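Local coordinates for beta-galactosidase (PDB 4OIF), which probably hydrolyses terminal non-reducing beta-D-galactose residues in beta-D-galactosides, as a zinc-containing member of glycosyl hydrolase family 42, at residues L151-S156 / E245-I250. Numbering follows the deposited sequence.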
ATOM      1  N   LEU A 151      39.813  15.154 -18.152  1.00 11.14           N
ATOM      2  CA  LEU A 151      39.264  16.459 -17.799  1.00 15.91           C
ATOM      3  C   LEU A 151      38.929  16.607 -16.323  1.00  8.89           C
ATOM      4  O   LEU A 151      39.230  17.622 -15.696  1.00 12.45           O
ATOM      5  CB  LEU A 151      38.001  16.747 -18.605  1.00  9.76           C
ATOM      6  CG  LEU A 151      37.527  18.188 -18.438  1.00  8.72           C
ATOM      7  CD1 LEU A 151      38.481  19.126 -19.167  1.00 12.11           C
ATOM      8  CD2 LEU A 151      36.095  18.380 -18.922  1.00 11.22           C
ATOM      9  N   MET A 152      38.293  15.585 -15.781  1.00 11.51           N
ATOM     10  CA  MET A 152      37.727  15.661 -14.444  0.81 10.35           C
ATOM     11  C   MET A 152      37.491  14.253 -13.897  1.00  9.52           C
ATOM     12  O   MET A 152      37.330  13.298 -14.660  1.00 12.76           O
ATOM     13  CB  MET A 152      36.425  16.474 -14.488  0.81 11.19           C
ATOM     14  CG  MET A 152      35.734  16.755 -13.157  0.81 10.88           C
ATOM     15  SD  MET A 152      34.310  17.871 -13.396  0.81  9.61           S
ATOM     16  CE  MET A 152      33.463  17.061 -14.746  0.81  7.56           C
ATOM     17  N   TRP A 153      37.503  14.124 -12.577  1.00 10.58           N
ATOM     18  CA  TRP A 153      37.156  12.874 -11.940  1.00  6.89           C
ATOM     19  C   TRP A 153      35.670  12.878 -11.573  1.00  9.73           C
ATOM     20  O   TRP A 153      35.148  13.870 -11.054  1.00 11.38           O
ATOM     21  CB  TRP A 153      38.011  12.643 -10.698  1.00  8.84           C
ATOM     22  CG  TRP A 153      39.450  12.346 -10.982  1.00  7.02           C
ATOM     23  CD1 TRP A 153      40.506  13.191 -10.835  1.00  4.70           C
ATOM     24  CD2 TRP A 153      39.989  11.104 -11.441  1.00  5.67           C
ATOM     25  NE1 TRP A 153      41.670  12.559 -11.180  1.00  6.79           N
ATOM     26  CE2 TRP A 153      41.380  11.275 -11.558  1.00  5.59           C
ATOM     27  CE3 TRP A 153      39.431   9.863 -11.767  1.00  7.11           C
ATOM     28  CZ2 TRP A 153      42.221  10.255 -11.995  1.00  6.41           C
ATOM     29  CZ3 TRP A 153      40.260   8.853 -12.192  1.00  2.76           C
ATOM     30  CH2 TRP A 153      41.642   9.051 -12.303  1.00 10.33           C
ATOM     31  N   HIS A 154      35.013  11.755 -11.851  1.00  6.62           N
ATOM     32  CA  HIS A 154      33.612  11.512 -11.530  1.00  8.73           C
ATOM     33  C   HIS A 154      33.609  10.435 -10.439  1.00  8.55           C
ATOM     34  O   HIS A 154      33.593   9.245 -10.725  1.00 10.29           O
ATOM     35  CB  HIS A 154      32.867  11.093 -12.817  1.00  7.40           C
ATOM     36  CG  HIS A 154      31.425  10.709 -12.643  1.00 11.63           C
ATOM     37  ND1 HIS A 154      30.998   9.742 -11.754  1.00  8.49           N
ATOM     38  CD2 HIS A 154      30.322  11.091 -13.336  1.00 12.26           C
ATOM     39  CE1 HIS A 154      29.690   9.585 -11.872  1.00 15.83           C
ATOM     40  NE2 HIS A 154      29.257  10.384 -12.832  1.00 11.09           N
ATOM     41  N   VAL A 155      33.676  10.845  -9.180  1.00  6.72           N
ATOM     42  CA  VAL A 155      33.936   9.870  -8.131  1.00  8.56           C
ATOM     43  C   VAL A 155      32.684   9.099  -7.744  1.00 13.86           C
ATOM     44  O   VAL A 155      31.703   9.671  -7.248  1.00 11.54           O
ATOM     45  CB  VAL A 155      34.543  10.532  -6.897  1.00  9.33           C
ATOM     46  CG1 VAL A 155      34.864   9.491  -5.832  1.00  8.47           C
ATOM     47  CG2 VAL A 155      35.800  11.241  -7.296  1.00  7.82           C
ATOM     48  N   SER A 156      32.752   7.785  -7.971  1.00 14.18           N
ATOM     49  CA  SER A 156      31.633   6.864  -7.775  1.00 18.25           C
ATOM     50  C   SER A 156      30.449   7.264  -8.639  1.00 18.33           C
ATOM     51  O   SER A 156      30.619   7.844  -9.714  1.00 11.77           O
ATOM     52  CB  SER A 156      31.202   6.812  -6.305  1.00 13.81           C
ATOM     53  OG  SER A 156      30.382   5.684  -6.079  1.00 11.17           O
ATOM     54  N   GLU A 245      46.822  12.857  -4.719  1.00 12.44           N
ATOM     55  CA  GLU A 245      48.268  12.666  -4.808  1.00 16.38           C
ATOM     56  C   GLU A 245      48.765  12.778  -6.245  1.00 23.21           C
ATOM     57  O   GLU A 245      49.693  13.526  -6.539  1.00 17.47           O
ATOM     58  CB  GLU A 245      48.685  11.307  -4.248  1.00 25.18           C
ATOM     59  CG  GLU A 245      48.666  11.209  -2.740  1.00 32.21           C
ATOM     60  CD  GLU A 245      49.112   9.843  -2.244  1.00 48.87           C
ATOM     61  OE1 GLU A 245      49.749   9.089  -3.030  1.00 30.08           O
ATOM     62  OE2 GLU A 245      48.818   9.532  -1.066  1.00 47.16           O
ATOM     63  N   LEU A 246      48.137  12.027  -7.139  1.00 16.29           N
ATOM     64  CA  LEU A 246      48.675  11.851  -8.472  1.00 11.74           C
ATOM     65  C   LEU A 246      48.145  12.870  -9.468  1.00 13.32           C
ATOM     66  O   LEU A 246      48.802  13.163 -10.462  1.00  8.23           O
ATOM     67  CB  LEU A 246      48.381  10.431  -8.957  1.00 10.52           C
ATOM     68  CG  LEU A 246      48.989   9.352  -8.055  1.00 14.05           C
ATOM     69  CD1 LEU A 246      48.687   7.982  -8.593  1.00 12.53           C
ATOM     70  CD2 LEU A 246      50.484   9.534  -7.944  1.00  9.37           C
ATOM     71  N   THR A 247      46.962  13.415  -9.218  1.00 10.53           N
ATOM     72  CA  THR A 247      46.370  14.343 -10.177  1.00  9.29           C
ATOM     73  C   THR A 247      45.722  15.567  -9.517  1.00 10.54           C
ATOM     74  O   THR A 247      44.540  15.839  -9.723  1.00 12.71           O
ATOM     75  CB  THR A 247      45.311  13.619 -11.063  1.00 12.02           C
ATOM     76  OG1 THR A 247      44.317  12.969 -10.247  1.00  6.62           O
ATOM     77  CG2 THR A 247      45.979  12.587 -11.963  1.00  3.96           C
ATOM     78  N   PRO A 248      46.504  16.321  -8.732  1.00 14.71           N
ATOM     79  CA  PRO A 248      45.989  17.456  -7.951  1.00  9.81           C
ATOM     80  C   PRO A 248      45.381  18.556  -8.810  1.00 14.33           C
ATOM     81  O   PRO A 248      44.610  19.375  -8.309  1.00 21.60           O
ATOM     82  CB  PRO A 248      47.240  17.978  -7.241  1.00 17.91           C
ATOM     83  CG  PRO A 248      48.353  17.620  -8.171  1.00  9.86           C
ATOM     84  CD  PRO A 248      47.973  16.246  -8.663  1.00 10.96           C
ATOM     85  N   HIS A 249      45.741  18.577 -10.087  1.00 10.00           N
ATOM     86  CA  HIS A 249      45.301  19.585 -11.033  0.68 12.19           C
ATOM     87  C   HIS A 249      43.994  19.157 -11.700  1.00 16.77           C
ATOM     88  O   HIS A 249      43.407  19.899 -12.495  1.00 13.57           O
ATOM     89  CB  HIS A 249      46.388  19.808 -12.087  0.68 11.29           C
ATOM     90  CG  HIS A 249      46.699  18.581 -12.893  0.68 12.38           C
ATOM     91  ND1 HIS A 249      47.121  17.400 -12.317  0.68  7.34           N
ATOM     92  CD2 HIS A 249      46.643  18.350 -14.228  0.68  8.33           C
ATOM     93  CE1 HIS A 249      47.304  16.493 -13.261  0.68 12.75           C
ATOM     94  NE2 HIS A 249      47.025  17.046 -14.430  0.68 17.06           N
ATOM     95  N   ILE A 250      43.559  17.935 -11.404  1.00 10.21           N
ATOM     96  CA  ILE A 250      42.326  17.435 -11.993  1.00 13.95           C
ATOM     97  C   ILE A 250      41.152  17.630 -11.037  1.00 12.22           C
ATOM     98  O   ILE A 250      41.133  17.073  -9.942  1.00 19.32           O
ATOM     99  CB  ILE A 250      42.436  15.956 -12.383  1.00  8.68           C
ATOM    100  CG1 ILE A 250      43.657  15.745 -13.272  1.00  9.15           C
ATOM    101  CG2 ILE A 250      41.171  15.524 -13.132  1.00  9.54           C
ATOM    102  CD1 ILE A 250      43.531  16.401 -14.647  1.00 10.07           C
TER
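Trp153 meets the 245-250 segment with the pyrrole side of its indole, and two residues, Thr247 and Ile250, receive it. The polar half is one hydrogen bond, from Trp153 NE1 to Thr247 OG1 at 2.8 Å. The hydroxyl lies near the ring edge but tilted 22° out of its plane. The bond is also bent, with an angle of 145° at the hydrogen. Thr247 OG1 is set between the backbone N and the carbonyl carbon (chi1 55°) and also bonds to Leu243 O, one turn back in the helix, so the buried indole N-H is tied to the helix end. The apolar half is close-packed: Ile250 CG2, anti to its backbone N, comes obliquely within 3.3 Å of Trp153 CD1. The same methyl lies 3.7 Å from Met152 CA, so it touches both the ring and the strand backbone. In the TIM barrel of this family 42 enzyme, helix 218-246 ends here, a type I turn from Thr247 to Ile250 follows, and strand 252-259 then pairs in parallel with strand 150-154. An alanine in place of Trp153 would probably leave Thr247 OG1 without its indole donor and open a gap beside Ile250 CG2. The packing thins toward the outer side of the turn, where Pro248 and His249 are exposed and make no contact with the strand segment.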